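Local atomic coordinates of 5-oxoprolinase subunit A (Thermus thermophilus, PDB entry 2DFA), a protein that probably cleaves 5-oxoproline to L-glutamate at the cost of ATP, working as one subunit of a three-component hydrolase complex. Residues Met76-Ser79 and Pro80-Tyr84. Sequence-based numbering, arbitrary orientation.
Sequences MALS and PEEVY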
loop_
_atom_site.group_PDB
_atom_site.type_symbol
_atom_site.label_atom_id
_atom_site.label_comp_id
_atom_site.label_asym_id
_atom_site.label_seq_id
_atom_site.Cartn_x
_atom_site.Cartn_y
_atom_site.Cartn_z
ATOM N N MET A 76 -4.693 -16.181 1.089
ATOM C CA MET A 76 -4.256 -15.448 2.281
ATOM C C MET A 76 -5.029 -15.965 3.490
ATOM O O MET A 76 -6.253 -16.099 3.446
ATOM C CB MET A 76 -4.507 -13.940 2.136
ATOM C CG MET A 76 -3.606 -13.227 1.143
ATOM S SD MET A 76 -3.792 -11.442 1.194
ATOM C CE MET A 76 -2.952 -11.042 2.762
ATOM N N ALA A 77 -4.315 -16.240 4.574
ATOM C CA ALA A 77 -4.944 -16.759 5.785
ATOM C C ALA A 77 -5.724 -15.715 6.587
ATOM O O ALA A 77 -5.386 -15.431 7.735
ATOM C CB ALA A 77 -3.886 -17.413 6.670
ATOM N N LEU A 78 -6.768 -15.143 5.986
ATOM C CA LEU A 78 -7.588 -14.157 6.684
ATOM C C LEU A 78 -8.562 -14.860 7.625
ATOM O O LEU A 78 -9.115 -15.906 7.287
ATOM C CB LEU A 78 -8.401 -13.310 5.694
ATOM C CG LEU A 78 -7.893 -11.927 5.275
ATOM C CD1 LEU A 78 -6.554 -12.053 4.558
ATOM C CD2 LEU A 78 -8.927 -11.275 4.356
ATOM N N SER A 79 -8.770 -14.286 8.805
ATOM C CA SER A 79 -9.714 -14.858 9.758
ATOM C C SER A 79 -11.098 -14.499 9.226
ATOM O O SER A 79 -11.233 -13.574 8.429
ATOM C CB SER A 79 -9.539 -14.229 11.141
ATOM O OG SER A 79 -9.850 -12.847 11.106
ATOM N N PRO A 80 -12.141 -15.225 9.652
ATOM C CA PRO A 80 -13.465 -14.867 9.138
ATOM C C PRO A 80 -13.825 -13.419 9.468
ATOM O O PRO A 80 -14.492 -12.738 8.677
ATOM C CB PRO A 80 -14.395 -15.900 9.798
ATOM C CG PRO A 80 -13.613 -16.417 10.982
ATOM C CD PRO A 80 -12.195 -16.452 10.467
ATOM N N GLU A 81 -13.365 -12.945 10.624
ATOM C CA GLU A 81 -13.629 -11.569 11.044
ATOM C C GLU A 81 -13.018 -10.599 10.030
ATOM O O GLU A 81 -13.628 -9.599 9.655
ATOM C CB GLU A 81 -13.008 -11.291 12.423
ATOM C CG GLU A 81 -13.637 -12.022 13.619
ATOM C CD GLU A 81 -13.387 -13.527 13.633
ATOM O OE1 GLU A 81 -12.332 -13.982 13.143
ATOM O OE2 GLU A 81 -14.251 -14.261 14.157
ATOM N N GLU A 82 -11.793 -10.893 9.604
ATOM C CA GLU A 82 -11.106 -10.042 8.640
ATOM C C GLU A 82 -11.799 -10.087 7.276
ATOM O O GLU A 82 -11.909 -9.068 6.607
ATOM C CB GLU A 82 -9.635 -10.469 8.539
ATOM C CG GLU A 82 -8.917 -10.308 9.880
ATOM C CD GLU A 82 -7.533 -10.939 9.937
ATOM O OE1 GLU A 82 -7.250 -11.902 9.187
ATOM O OE2 GLU A 82 -6.731 -10.476 10.769
ATOM N N VAL A 83 -12.269 -11.262 6.869
ATOM C CA VAL A 83 -12.967 -11.395 5.582
ATOM C C VAL A 83 -14.235 -10.529 5.591
ATOM O O VAL A 83 -14.522 -9.777 4.646
ATOM C CB VAL A 83 -13.354 -12.873 5.315
ATOM C CG1 VAL A 83 -14.309 -12.973 4.115
ATOM C CG2 VAL A 83 -12.095 -13.693 5.059
ATOM N N TYR A 84 -14.989 -10.645 6.676
ATOM C CA TYR A 84 -16.220 -9.878 6.864
ATOM C C TYR A 84 -15.988 -8.364 6.750
ATOM O O TYR A 84 -16.698 -7.664 6.018
ATOM C CB TYR A 84 -16.800 -10.204 8.241
ATOM C CG TYR A 84 -18.003 -9.381 8.636
ATOM C CD1 TYR A 84 -19.279 -9.699 8.165
ATOM C CD2 TYR A 84 -17.868 -8.297 9.508
ATOM C CE1 TYR A 84 -20.394 -8.958 8.560
ATOM C CE2 TYR A 84 -18.975 -7.552 9.908
ATOM C CZ TYR A 84 -20.236 -7.893 9.433
ATOM O OH TYR A 84 -21.340 -7.193 9.867
#
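Glu82 OE1 is gripped by two groups: the backbone N of Ser79, at 2.9 Å, and the guanidinium of Arg74 of the second subunit, which forms a salt bridge to it. The N-H of Ser79 points almost straight at the oxygen but reaches it from above the carboxylate plane, 39° out of it. In return, Ser79 OG accepts from Glu82 N at 3.1 Å, and the two reciprocal bonds make a capping box at the start of helix 80-100. Serine suits the N-cap because its short side chain can fold back onto the first turn: with chi1 at 64°, OG sits between its own backbone N and carbonyl carbon, facing the amide it caps. Glutamate suits the third place of the helix because CG lies beside its own backbone N (chi1 -62°) and the chain then runs extended back to Ser79. Glu81 OE1 lies 3.4 Å from Ser79 OG, a weak bond at most, since the hydroxyl proton has another acceptor within reach.

Ser79 O begins the regular helical bonding by accepting from Val83 N at 3.0 Å. Pro80 fits the first helical position, where its missing N-H costs no bond and its ring restricts phi. Beside the box, Leu78 CB meets Val83 CG2 at 3.8 Å, the apolar contact of a hydrophobic staple, which joins the residue before the cap to the first turn; Phe65 lies against Leu78, and Ala127 and Ile128 of helix 122-135 against Val83.

Were Glu82 replaced by alanine, Ser79 N would probably lose its acceptor and Arg74 of the second subunit its carboxylate partner. Two acidic residues in the first turn should also interact favourably with the positive end of the helix dipole. Because OE1 also carries the salt bridge, the same carboxylate serves both the helix cap and the subunit interface.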